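Long-range contacts in PrgZ (Enterococcus faecalis, PDB 4FAJ), which binds peptide pheromones outside the cell as a membrane-anchored receptor of the solute-binding protein 5 family, probably passing them on for peptide import: residues A[72-77]-A[224-229]; A[140-145]-A[211-216]; A[319-324]-A[525-530]; A[492-497]-A[519-524]. All coordinates share one frame; numbering follows the deposited sequence.

The four contacts fall into two pairs on different parts of the chain. Interactions 1 and 2 touch each other through Pro75 against Val214 and Tyr212, with centres 13 Å apart; both are buried. Interaction 1 joins two loops, largely through waters, while interaction 2 joins a loop to helix 139-150, which also sends Arg148 to interaction 1; its chemistry is a proline on a phenylalanine face and a backbone N-H bound to a carboxylate. Interactions 3 and 4 likewise touch, because helix 510-524 leads directly to strand 528-539. Interaction 3, wholly buried, is backbone pairing wrapped in apolar side chains, whereas interaction 4, partly buried, turns on one carboxylate oxygen.

Interaction 1. Residues A[72-77]-A[224-229]; sequences SLDPAT and KDYGVS
Water does the polar work here, for no direct hydrogen bond crosses between 72-77 and 224-229. One water donates to Leu73 O and also bonds the phenol oxygen of Tyr226; a second accepts from Leu73 N and donates to Gly227 O. The third donates both to Asp74 OD2, at 2.5 Å, and to Tyr226 O. Both backbone polar groups of Leu73 are thus tied across the gap.

Direct contact is light and of two kinds. Leu73 sends its CD1 branch to the backbone of Ser229, where it lies 3.7 Å from Ser229 C. The carboxylate of Asp74, its CG anti to the backbone N (chi1 -177°), crosses the Tyr226 ring obliquely, the two planes 68° apart, and Asp74 CG comes 3.9 Å from Tyr226 CD1. The same carboxylate forms a salt bridge through OD2 with Arg148 of helix 139-150, so its charge is answered from a third part of the fold.

Within 72-77 the side chains hold the loop's own shape. Ser72 OG accepts from Asp74 N at 3.0 Å and shares a 2.6 Å hydrogen bond with Thr77 OG1. Asp74 OD1 takes Ala76 N from above the carboxylate plane. Opposite, Gly227 sits at positive phi within the turn from Asp225 to Val228. The pairing is an ST turn followed by an Asx turn, set through waters against a type II beta turn.

Interaction 2. Residues A[140-145]-A[211-216]; sequences SDFVAA and YYPVQQ
The irregular chain 211-216 passes along one side of helix 139-150, coming nearest at Phe142 and Pro213, whose CA atoms are 4.9 Å apart, and again at Asp141 and Gln216. Phe142 and Pro213 lie side by side and point the same way. Pro213 CB stands over the centre of the Phe142 face, 3.7 Å from the ring centroid and 11° off its normal, a CH-pi contact. Pro213 CD adds a touch at the ring's CE1 corner, 3.5 Å from Phe142 CE1. Tyr211 O lies at the edge of this ring, in its plane, while its own hydrogen bond comes from Trp146 NE1. One turn along, the methyl of Ala145 fits against the backbone of Tyr212 and Val214, with Ala145 CB 3.8 Å from Val214 CG2. Its bulk helps bury Val214 N, which has no hydrogen-bonding partner in the model.

Gln215 is the N-cap of helix 216-222, so the loop ends by starting that helix. Just after the cap, Gln216 N gives a fairly straight hydrogen bond to Asp141 OD1, 3.2 Å long with 165° at the hydrogen, approaching 42° out of the carboxylate plane. Asp141 OD2 is engaged elsewhere, accepting from Thr138 N and Trp131 NE1, which probably helps fix the rotation of the carboxylate and point OD1 at the incoming chain. A water donates to both Asp141 O and Val214 O, at 2.7 Å each. The aliphatic part of Gln216 rests on Ala144, Gln216 CG being 4.1 Å from Ala144 CB.

Interaction 3. Residues A[319-324]-A[525-530]; sequences TMFLEM and MGVVPI
The Phe321 ring carries Thr319, two residues earlier on the same strand, on one face, where Thr319 CG2 sits 3.5 Å above the plane and offset toward the rim, while Val528 O lies at the ring edge, in plane. Val527 CG2 meets the ring obliquely, 3.6 Å from Phe321 CD1, and Pro529 flanks the same CD1 corner. Thr319 CG2 also lies alongside Pro529 CB, so threonine, phenylalanine, valine and proline pack together on this side of the sheet.

Strands 311-324 and 528-539 run antiparallel here. Leu322 and Val528 form the hydrogen-bonded pair: Leu322 N gives to Val528 O at 2.9 Å and Val528 N returns to Leu322 O at 3.2 Å, both acceptors met in the carbonyl plane. Phe321 and Pro529 make the adjacent non-hydrogen-bonded pair, where this pairing asks no N-H of the proline. Ile530 N then reaches Met320 O, nearly along its C=O axis. The pairing lies in the mixed sheet that 464-470 extends on the far edge of 311-324, and Met320 also packs on the bound peptide.

On the opposite sheet face Leu322 and Val528 meet CB to CB. Ile530, CG1 anti to its carbonyl carbon, brings CD1 back to 3.8 Å from Leu322 CG. Beyond the paired residues Met324 bends at chi3 (-61°), which sets its CE 3.3 Å from Met525 O and 3.8 Å from Val528 CG2. A water accepts from Met324 N and donates to Gly526 O. Met525, at positive phi, is the C-prime residue of the Schellman motif ending helix 510-524.

Interaction 4. Residues A[492-497]-A[519-524]; sequences GGYSNK and KLLIND
Asp524 OD2 is held by two short hydrogen bonds from the loop 492-497. Tyr494 OH donates to the anti lone pair of Asp524 OD2 at 2.7 Å, and Asn496 ND2 to the syn lone pair of the same OD2 at 2.8 Å, with 156° at the hydrogen. A water adds a weak hydrogen bond to the same OD2. Asn496's amide is turned to within 26° of the carboxylate plane, and the oxygen lies close to the amide plane, so this bond is nearly flat. The phenol comes in differently, its ring 52° from the carboxylate. Two donors on one oxygen would be expected to favour the charged form of the acid, and Lys336, in a long and weak ion pair with OD1, may add to this.

Apolar contacts flank this grip. Leu521 sets its CD1 over one face of the Tyr494 ring, 3.7 Å from the centroid and offset toward the rim, a CH-pi contact. The opposite face is met by the backbone N of Asn496. Tip to tip with the Asn496 amide stands Leu520, its CG 3.6 Å from Asn496 ND2. Both Tyr494 and Asn496 carry CG anti to the backbone N, and their ends reach Asp524.

Asn496 OD1 meanwhile bonds Tyr499 N. One amide therefore serves as N-cap of helix 497-502 while its other end ties that helix start to the last turn of helix 510-524: an Asn N-cap joined to a neighbouring helix's C-terminal end.

Interaction 1. Residues A[72-77]-A[224-229]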
loop_
_atom_site.group_PDB
_atom_site.type_symbol
_atom_site.label_atom_id
_atom_site.label_comp_id
_atom_site.label_asym_id
_atom_site.label_seq_id
_atom_site.Cartn_x
_atom_site.Cartn_y
_atom_site.Cartn_z
ATOM N N SER A 72 3.883 11.618 3.453
ATOM C CA SER A 72 4.869 11.455 4.513
ATOM C C SER A 72 6.289 11.337 3.949
ATOM O O SER A 72 6.491 10.779 2.862
ATOM C CB SER A 72 4.530 10.213 5.358
ATOM O OG SER A 72 5.552 9.929 6.295
ATOM N N LEU A 73 7.254 11.884 4.687
ATOM C CA LEU A 73 8.674 11.709 4.401
ATOM C C LEU A 73 9.373 10.891 5.499
ATOM O O LEU A 73 10.608 10.894 5.592
ATOM C CB LEU A 73 9.351 13.072 4.253
ATOM C CG LEU A 73 8.800 14.013 3.188
ATOM C CD1 LEU A 73 9.503 15.367 3.273
ATOM C CD2 LEU A 73 8.984 13.395 1.818
ATOM N N ASP A 74 8.587 10.205 6.324
ATOM C CA ASP A 74 9.102 9.456 7.473
ATOM C C ASP A 74 8.732 7.972 7.343
ATOM O O ASP A 74 7.547 7.617 7.367
ATOM C CB ASP A 74 8.534 10.039 8.765
ATOM C CG ASP A 74 9.085 9.371 10.030
ATOM O OD1 ASP A 74 9.907 8.426 9.963
ATOM O OD2 ASP A 74 8.668 9.801 11.125
ATOM N N PRO A 75 9.749 7.093 7.246
ATOM C CA PRO A 75 9.516 5.645 7.210
ATOM C C PRO A 75 8.512 5.137 8.249
ATOM O O PRO A 75 7.733 4.223 7.974
ATOM C CB PRO A 75 10.910 5.069 7.513
ATOM C CG PRO A 75 11.842 6.056 6.950
ATOM C CD PRO A 75 11.193 7.405 7.205
ATOM N N ALA A 76 8.551 5.707 9.443
ATOM C CA ALA A 76 7.678 5.266 10.517
ATOM C C ALA A 76 6.206 5.564 10.237
ATOM O O ALA A 76 5.349 4.837 10.717
ATOM C CB ALA A 76 8.108 5.889 11.852
ATOM N N THR A 77 5.906 6.608 9.465
ATOM C CA THR A 77 4.520 7.037 9.255
ATOM C C THR A 77 3.987 6.875 7.830
ATOM O O THR A 77 2.781 6.965 7.635
ATOM C CB THR A 77 4.310 8.513 9.657
ATOM O OG1 THR A 77 5.018 9.366 8.745
ATOM C CG2 THR A 77 4.780 8.754 11.106
ATOM N N LYS A 224 10.028 15.667 17.158
ATOM C CA LYS A 224 8.643 15.579 16.676
ATOM C C LYS A 224 8.421 16.203 15.298
ATOM O O LYS A 224 7.430 15.903 14.639
ATOM C CB LYS A 224 7.695 16.249 17.670
ATOM C CG LYS A 224 7.400 15.426 18.922
ATOM C CD LYS A 224 6.622 16.269 19.941
ATOM C CE LYS A 224 5.705 15.425 20.818
ATOM N NZ LYS A 224 4.895 16.303 21.722
ATOM N N ASP A 225 9.325 17.082 14.880
ATOM C CA ASP A 225 9.238 17.722 13.566
ATOM C C ASP A 225 9.983 16.942 12.471
ATOM O O ASP A 225 10.099 17.418 11.336
ATOM C CB ASP A 225 9.781 19.155 13.639
ATOM C CG ASP A 225 9.032 20.021 14.646
ATOM O OD1 ASP A 225 7.813 19.814 14.829
ATOM O OD2 ASP A 225 9.666 20.916 15.248
ATOM N N TYR A 226 10.489 15.749 12.791
ATOM C CA TYR A 226 11.098 14.939 11.747
ATOM C C TYR A 226 10.097 14.686 10.622
ATOM O O TYR A 226 8.980 14.245 10.863
ATOM C CB TYR A 226 11.643 13.606 12.256
ATOM C CG TYR A 226 12.457 12.922 11.180
ATOM C CD1 TYR A 226 11.849 12.107 10.236
ATOM C CD2 TYR A 226 13.824 13.148 11.071
ATOM C CE1 TYR A 226 12.587 11.500 9.226
ATOM C CE2 TYR A 226 14.571 12.555 10.072
ATOM C CZ TYR A 226 13.951 11.726 9.153
ATOM O OH TYR A 226 14.691 11.135 8.152
ATOM N N GLY A 227 10.512 14.976 9.395
ATOM C CA GLY A 227 9.686 14.724 8.216
ATOM C C GLY A 227 8.638 15.791 7.938
ATOM O O GLY A 227 7.836 15.629 7.025
ATOM N N VAL A 228 8.653 16.889 8.701
ATOM C CA VAL A 228 7.706 17.983 8.485
ATOM C C VAL A 228 7.909 18.614 7.103
ATOM O O VAL A 228 6.953 19.060 6.475
ATOM C CB VAL A 228 7.779 19.065 9.615
ATOM C CG1 VAL A 228 8.997 19.989 9.450
ATOM C CG2 VAL A 228 6.477 19.878 9.668
ATOM N N SER A 229 9.144 18.599 6.614
ATOM C CA SER A 229 9.455 19.139 5.293
ATOM C C SER A 229 10.732 18.530 4.746
ATOM O O SER A 229 11.426 17.781 5.436
ATOM C CB SER A 229 9.630 20.666 5.365
ATOM O OG SER A 229 10.880 21.003 5.948
HETATM O O HOH W 1 13.225 10.158 6.152
HETATM O O HOH W 2 6.556 13.225 7.114
HETATM O O HOH W 3 7.321 11.957 11.315
#

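Interaction 2. Residues A[140-145]-A[211-216]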
loop_
_atom_site.group_PDB
_atom_site.type_symbol
_atom_site.label_atom_id
_atom_site.label_comp_id
_atom_site.label_asym_id
_atom_site.label_seq_id
_atom_site.Cartn_x
_atom_site.Cartn_y
_atom_site.Cartn_z
ATOM N N SER A 140 23.107 0.551 15.033
ATOM C CA SER A 140 22.369 1.362 16.020
ATOM C C SER A 140 21.297 2.285 15.436
ATOM O O SER A 140 20.261 2.501 16.075
ATOM C CB SER A 140 23.343 2.181 16.869
ATOM O OG SER A 140 23.923 1.335 17.838
ATOM N N ASP A 141 21.539 2.826 14.242
ATOM C CA ASP A 141 20.497 3.544 13.486
ATOM C C ASP A 141 19.253 2.664 13.264
ATOM O O ASP A 141 18.106 3.139 13.405
ATOM C CB ASP A 141 21.008 4.021 12.108
ATOM C CG ASP A 141 22.028 5.156 12.194
ATOM O OD1 ASP A 141 21.911 6.040 13.072
ATOM O OD2 ASP A 141 22.950 5.180 11.341
ATOM N N PHE A 142 19.464 1.395 12.886
ATOM C CA PHE A 142 18.346 0.474 12.682
ATOM C C PHE A 142 17.624 0.139 13.991
ATOM O O PHE A 142 16.386 0.185 14.041
ATOM C CB PHE A 142 18.786 -0.821 11.969
ATOM C CG PHE A 142 19.029 -0.651 10.496
ATOM C CD1 PHE A 142 17.987 -0.772 9.584
ATOM C CD2 PHE A 142 20.312 -0.398 10.012
ATOM C CE1 PHE A 142 18.208 -0.618 8.221
ATOM C CE2 PHE A 142 20.535 -0.251 8.649
ATOM C CZ PHE A 142 19.477 -0.358 7.757
ATOM N N VAL A 143 18.385 -0.166 15.039
ATOM C CA VAL A 143 17.801 -0.481 16.346
ATOM C C VAL A 143 16.864 0.637 16.813
ATOM O O VAL A 143 15.706 0.380 17.150
ATOM C CB VAL A 143 18.874 -0.742 17.429
ATOM C CG1 VAL A 143 18.247 -0.756 18.819
ATOM C CG2 VAL A 143 19.617 -2.055 17.159
ATOM N N ALA A 144 17.368 1.869 16.822
ATOM C CA ALA A 144 16.575 3.029 17.242
ATOM C C ALA A 144 15.371 3.301 16.328
ATOM O O ALA A 144 14.314 3.700 16.817
ATOM C CB ALA A 144 17.457 4.279 17.345
ATOM N N ALA A 145 15.534 3.094 15.017
ATOM C CA ALA A 145 14.467 3.307 14.050
ATOM C C ALA A 145 13.296 2.379 14.309
ATOM O O ALA A 145 12.141 2.807 14.308
ATOM C CB ALA A 145 14.998 3.093 12.589
ATOM N N TYR A 211 10.695 -0.554 7.469
ATOM C CA TYR A 211 11.927 -1.059 8.084
ATOM C C TYR A 211 13.202 -0.259 7.717
ATOM O O TYR A 211 14.307 -0.624 8.128
ATOM C CB TYR A 211 12.115 -2.550 7.715
ATOM C CG TYR A 211 11.325 -3.522 8.564
ATOM C CD1 TYR A 211 9.987 -3.794 8.300
ATOM C CD2 TYR A 211 11.930 -4.187 9.627
ATOM C CE1 TYR A 211 9.278 -4.705 9.075
ATOM C CE2 TYR A 211 11.236 -5.089 10.396
ATOM C CZ TYR A 211 9.915 -5.352 10.115
ATOM O OH TYR A 211 9.262 -6.256 10.896
ATOM N N TYR A 212 13.061 0.836 6.973
ATOM C CA TYR A 212 14.224 1.675 6.638
ATOM C C TYR A 212 14.836 2.266 7.913
ATOM O O TYR A 212 14.139 2.453 8.936
ATOM C CB TYR A 212 13.848 2.799 5.646
ATOM C CG TYR A 212 13.670 2.372 4.187
ATOM C CD1 TYR A 212 13.585 1.024 3.815
ATOM C CD2 TYR A 212 13.545 3.328 3.180
ATOM C CE1 TYR A 212 13.397 0.651 2.471
ATOM C CE2 TYR A 212 13.350 2.955 1.827
ATOM C CZ TYR A 212 13.281 1.621 1.485
ATOM O OH TYR A 212 13.095 1.262 0.151
ATOM N N PRO A 213 16.157 2.518 7.886
ATOM C CA PRO A 213 16.739 3.228 9.015
ATOM C C PRO A 213 16.384 4.713 8.957
ATOM O O PRO A 213 16.004 5.223 7.902
ATOM C CB PRO A 213 18.241 3.046 8.803
ATOM C CG PRO A 213 18.398 2.960 7.296
ATOM C CD PRO A 213 17.113 2.348 6.777
ATOM N N VAL A 214 16.503 5.383 10.090
ATOM C CA VAL A 214 16.568 6.832 10.118
ATOM C C VAL A 214 17.810 7.192 10.895
ATOM O O VAL A 214 18.253 6.419 11.755
ATOM C CB VAL A 214 15.312 7.484 10.750
ATOM C CG1 VAL A 214 14.118 7.355 9.795
ATOM C CG2 VAL A 214 15.014 6.883 12.104
ATOM N N GLN A 215 18.376 8.354 10.592
ATOM C CA GLN A 215 19.650 8.757 11.176
ATOM C C GLN A 215 19.440 9.243 12.604
ATOM O O GLN A 215 18.641 10.141 12.841
ATOM C CB GLN A 215 20.296 9.860 10.344
ATOM C CG GLN A 215 21.752 10.122 10.704
ATOM C CD GLN A 215 22.222 11.489 10.278
ATOM O OE1 GLN A 215 21.616 12.501 10.627
ATOM N NE2 GLN A 215 23.313 11.533 9.526
ATOM N N GLN A 216 20.153 8.645 13.556
ATOM C CA GLN A 216 19.987 9.015 14.960
ATOM C C GLN A 216 20.202 10.512 15.206
ATOM O O GLN A 216 19.437 11.128 15.942
ATOM C CB GLN A 216 20.925 8.206 15.853
ATOM C CG GLN A 216 20.494 6.783 16.106
ATOM C CD GLN A 216 21.585 5.987 16.779
ATOM O OE1 GLN A 216 22.507 5.496 16.120
ATOM N NE2 GLN A 216 21.507 5.870 18.098
HETATM O O HOH W 4 17.697 5.684 14.309
#

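Interaction 3. Residues A[319-324]-A[525-530]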
loop_
_atom_site.group_PDB
_atom_site.type_symbol
_atom_site.label_atom_id
_atom_site.label_comp_id
_atom_site.label_asym_id
_atom_site.label_seq_id
_atom_site.Cartn_x
_atom_site.Cartn_y
_atom_site.Cartn_z
ATOM N N THR A 319 -6.098 -4.665 -4.366
ATOM C CA THR A 319 -7.549 -4.767 -4.384
ATOM C C THR A 319 -8.146 -3.429 -3.922
ATOM O O THR A 319 -7.742 -2.894 -2.886
ATOM C CB THR A 319 -8.034 -5.889 -3.445
ATOM O OG1 THR A 319 -7.507 -7.155 -3.890
ATOM C CG2 THR A 319 -9.582 -5.952 -3.407
ATOM N N MET A 320 -9.092 -2.897 -4.689
ATOM C CA MET A 320 -9.889 -1.746 -4.235
ATOM C C MET A 320 -11.175 -2.260 -3.560
ATOM O O MET A 320 -11.863 -3.141 -4.093
ATOM C CB MET A 320 -10.233 -0.806 -5.399
ATOM C CG MET A 320 -9.060 -0.032 -5.962
ATOM S SD MET A 320 -8.240 1.075 -4.781
ATOM C CE MET A 320 -9.596 2.133 -4.259
ATOM N N PHE A 321 -11.467 -1.710 -2.376
ATOM C CA PHE A 321 -12.598 -2.128 -1.542
ATOM C C PHE A 321 -13.627 -1.013 -1.382
ATOM O O PHE A 321 -13.311 0.162 -1.585
ATOM C CB PHE A 321 -12.137 -2.450 -0.117
ATOM C CG PHE A 321 -11.076 -3.500 -0.012
ATOM C CD1 PHE A 321 -11.391 -4.845 -0.142
ATOM C CD2 PHE A 321 -9.774 -3.153 0.322
ATOM C CE1 PHE A 321 -10.417 -5.822 -0.001
ATOM C CE2 PHE A 321 -8.784 -4.133 0.463
ATOM C CZ PHE A 321 -9.105 -5.460 0.294
ATOM N N LEU A 322 -14.849 -1.400 -0.995
ATOM C CA LEU A 322 -15.719 -0.542 -0.195
ATOM C C LEU A 322 -15.511 -0.963 1.249
ATOM O O LEU A 322 -15.924 -2.067 1.661
ATOM C CB LEU A 322 -17.202 -0.692 -0.563
ATOM C CG LEU A 322 -17.704 0.039 -1.795
ATOM C CD1 LEU A 322 -19.191 -0.170 -1.956
ATOM C CD2 LEU A 322 -17.409 1.518 -1.722
ATOM N N GLU A 323 -14.812 -0.122 2.007
ATOM C CA GLU A 323 -14.710 -0.320 3.436
ATOM C C GLU A 323 -15.976 0.227 4.069
ATOM O O GLU A 323 -16.548 1.201 3.582
ATOM C CB GLU A 323 -13.475 0.371 4.009
ATOM C CG GLU A 323 -12.186 -0.293 3.608
ATOM C CD GLU A 323 -11.008 0.149 4.463
ATOM O OE1 GLU A 323 -10.898 -0.336 5.614
ATOM O OE2 GLU A 323 -10.188 0.953 3.973
ATOM N N MET A 324 -16.404 -0.405 5.156
ATOM C CA MET A 324 -17.694 -0.119 5.771
ATOM C C MET A 324 -17.518 0.094 7.270
ATOM O O MET A 324 -16.959 -0.766 7.958
ATOM C CB MET A 324 -18.641 -1.293 5.538
ATOM C CG MET A 324 -19.143 -1.419 4.108
ATOM S SD MET A 324 -19.999 -2.988 3.770
ATOM C CE MET A 324 -18.705 -4.164 4.083
ATOM N N MET A 525 -19.355 -10.549 5.481
ATOM C CA MET A 525 -19.161 -9.359 4.630
ATOM C C MET A 525 -18.635 -8.143 5.387
ATOM O O MET A 525 -19.280 -7.090 5.436
ATOM C CB MET A 525 -20.413 -9.004 3.817
ATOM C CG MET A 525 -20.141 -8.043 2.638
ATOM S SD MET A 525 -18.842 -8.517 1.477
ATOM C CE MET A 525 -19.367 -10.135 0.970
ATOM N N GLY A 526 -17.450 -8.307 5.953
ATOM C CA GLY A 526 -16.784 -7.253 6.702
ATOM C C GLY A 526 -16.098 -6.204 5.844
ATOM O O GLY A 526 -15.748 -5.131 6.341
ATOM N N VAL A 527 -15.904 -6.529 4.566
ATOM C CA VAL A 527 -15.308 -5.639 3.566
ATOM C C VAL A 527 -15.786 -6.128 2.193
ATOM O O VAL A 527 -15.975 -7.331 2.015
ATOM C CB VAL A 527 -13.766 -5.667 3.638
ATOM C CG1 VAL A 527 -13.196 -7.004 3.101
ATOM C CG2 VAL A 527 -13.175 -4.475 2.913
ATOM N N VAL A 528 -16.016 -5.213 1.252
ATOM C CA VAL A 528 -16.511 -5.578 -0.089
ATOM C C VAL A 528 -15.390 -5.404 -1.121
ATOM O O VAL A 528 -15.019 -4.272 -1.421
ATOM C CB VAL A 528 -17.701 -4.694 -0.533
ATOM C CG1 VAL A 528 -18.114 -5.012 -2.000
ATOM C CG2 VAL A 528 -18.884 -4.867 0.399
ATOM N N PRO A 529 -14.841 -6.509 -1.647
ATOM C CA PRO A 529 -13.838 -6.379 -2.715
ATOM C C PRO A 529 -14.495 -6.077 -4.053
ATOM O O PRO A 529 -15.510 -6.702 -4.421
ATOM C CB PRO A 529 -13.124 -7.740 -2.724
ATOM C CG PRO A 529 -13.922 -8.650 -1.907
ATOM C CD PRO A 529 -15.078 -7.916 -1.284
ATOM N N ILE A 530 -13.930 -5.107 -4.765
ATOM C CA ILE A 530 -14.531 -4.611 -5.985
ATOM C C ILE A 530 -13.725 -5.072 -7.180
ATOM O O ILE A 530 -14.193 -5.902 -7.947
ATOM C CB ILE A 530 -14.656 -3.072 -5.999
ATOM C CG1 ILE A 530 -15.340 -2.569 -4.719
ATOM C CG2 ILE A 530 -15.488 -2.635 -7.221
ATOM C CD1 ILE A 530 -15.226 -1.048 -4.532
HETATM O O HOH W 5 -14.634 -2.638 5.910
#

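Interaction 4. Residues A[492-497]-A[519-524]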
loop_
_atom_site.group_PDB
_atom_site.type_symbol
_atom_site.label_atom_id
_atom_site.label_comp_id
_atom_site.label_asym_id
_atom_site.label_seq_id
_atom_site.Cartn_x
_atom_site.Cartn_y
_atom_site.Cartn_z
ATOM N N GLY A 492 -12.764 0.148 9.013
ATOM C CA GLY A 492 -14.169 -0.122 9.296
ATOM C C GLY A 492 -14.486 -0.666 10.682
ATOM O O GLY A 492 -15.646 -0.680 11.092
ATOM N N GLY A 493 -13.472 -1.112 11.414
ATOM C CA GLY A 493 -13.688 -1.687 12.743
ATOM C C GLY A 493 -14.357 -3.054 12.740
ATOM O O GLY A 493 -15.072 -3.399 13.677
ATOM N N TYR A 494 -14.142 -3.834 11.685
ATOM C CA TYR A 494 -14.595 -5.226 11.671
ATOM C C TYR A 494 -13.889 -6.026 12.771
ATOM O O TYR A 494 -12.690 -5.867 12.969
ATOM C CB TYR A 494 -14.316 -5.843 10.299
ATOM C CG TYR A 494 -14.493 -7.339 10.220
ATOM C CD1 TYR A 494 -15.753 -7.899 10.039
ATOM C CD2 TYR A 494 -13.396 -8.198 10.297
ATOM C CE1 TYR A 494 -15.916 -9.282 9.945
ATOM C CE2 TYR A 494 -13.556 -9.591 10.212
ATOM C CZ TYR A 494 -14.821 -10.117 10.028
ATOM O OH TYR A 494 -14.993 -11.483 9.939
ATOM N N SER A 495 -14.632 -6.876 13.486
ATOM C CA SER A 495 -14.028 -7.748 14.495
ATOM C C SER A 495 -14.691 -9.116 14.585
ATOM O O SER A 495 -15.876 -9.246 14.930
ATOM C CB SER A 495 -14.053 -7.113 15.888
ATOM O OG SER A 495 -13.402 -7.975 16.816
ATOM N N ASN A 496 -13.908 -10.133 14.273
ATOM C CA ASN A 496 -14.318 -11.516 14.441
ATOM C C ASN A 496 -13.127 -12.223 15.080
ATOM O O ASN A 496 -12.036 -12.279 14.498
ATOM C CB ASN A 496 -14.711 -12.128 13.096
ATOM C CG ASN A 496 -15.154 -13.583 13.213
ATOM O OD1 ASN A 496 -14.516 -14.384 13.889
ATOM N ND2 ASN A 496 -16.244 -13.930 12.537
ATOM N N LYS A 497 -13.322 -12.722 16.296
ATOM C CA LYS A 497 -12.214 -13.308 17.064
ATOM C C LYS A 497 -11.741 -14.632 16.480
ATOM O O LYS A 497 -10.585 -15.030 16.649
ATOM C CB LYS A 497 -12.630 -13.521 18.512
ATOM C CG LYS A 497 -13.078 -12.262 19.205
ATOM C CD LYS A 497 -11.950 -11.272 19.309
ATOM C CE LYS A 497 -12.354 -10.087 20.153
ATOM N NZ LYS A 497 -11.230 -9.688 21.024
ATOM N N LYS A 519 -12.676 -16.587 3.751
ATOM C CA LYS A 519 -14.072 -16.967 3.603
ATOM C C LYS A 519 -14.946 -16.470 4.765
ATOM O O LYS A 519 -16.059 -16.000 4.533
ATOM C CB LYS A 519 -14.207 -18.485 3.425
ATOM C CG LYS A 519 -13.622 -19.005 2.122
ATOM C CD LYS A 519 -13.703 -20.520 2.045
ATOM C CE LYS A 519 -12.880 -21.029 0.886
ATOM N NZ LYS A 519 -12.930 -22.503 0.788
ATOM N N LEU A 520 -14.450 -16.556 5.997
ATOM C CA LEU A 520 -15.180 -16.026 7.150
ATOM C C LEU A 520 -15.413 -14.499 6.999
ATOM O O LEU A 520 -16.501 -13.992 7.254
ATOM C CB LEU A 520 -14.416 -16.327 8.441
ATOM C CG LEU A 520 -15.034 -15.919 9.773
ATOM C CD1 LEU A 520 -16.464 -16.422 9.896
ATOM C CD2 LEU A 520 -14.161 -16.439 10.935
ATOM N N LEU A 521 -14.386 -13.777 6.575
ATOM C CA LEU A 521 -14.515 -12.334 6.330
ATOM C C LEU A 521 -15.584 -12.032 5.273
ATOM O O LEU A 521 -16.400 -11.122 5.427
ATOM C CB LEU A 521 -13.165 -11.766 5.903
ATOM C CG LEU A 521 -13.065 -10.286 5.529
ATOM C CD1 LEU A 521 -13.602 -9.395 6.652
ATOM C CD2 LEU A 521 -11.605 -9.960 5.228
ATOM N N ILE A 522 -15.602 -12.822 4.207
ATOM C CA ILE A 522 -16.587 -12.638 3.132
ATOM C C ILE A 522 -17.990 -13.070 3.577
ATOM O O ILE A 522 -18.988 -12.393 3.268
ATOM C CB ILE A 522 -16.140 -13.361 1.838
ATOM C CG1 ILE A 522 -14.987 -12.574 1.215
ATOM C CG2 ILE A 522 -17.310 -13.501 0.855
ATOM C CD1 ILE A 522 -14.168 -13.331 0.246
ATOM N N ASN A 523 -18.065 -14.150 4.351
ATOM C CA ASN A 523 -19.346 -14.619 4.868
ATOM C C ASN A 523 -19.975 -13.640 5.860
ATOM O O ASN A 523 -21.194 -13.533 5.927
ATOM C CB ASN A 523 -19.192 -15.998 5.511
ATOM C CG ASN A 523 -18.883 -17.076 4.488
ATOM O OD1 ASN A 523 -18.954 -16.836 3.276
ATOM N ND2 ASN A 523 -18.569 -18.265 4.961
ATOM N N ASP A 524 -19.137 -12.941 6.623
ATOM C CA ASP A 524 -19.591 -11.858 7.514
ATOM C C ASP A 524 -19.849 -10.573 6.721
ATOM O O ASP A 524 -20.476 -9.646 7.231
ATOM C CB ASP A 524 -18.521 -11.533 8.571
ATOM C CG ASP A 524 -18.436 -12.557 9.701
ATOM O OD1 ASP A 524 -19.334 -13.409 9.840
ATOM O OD2 ASP A 524 -17.441 -12.490 10.476
HETATM O O HOH W 6 -18.400 -10.375 13.038
#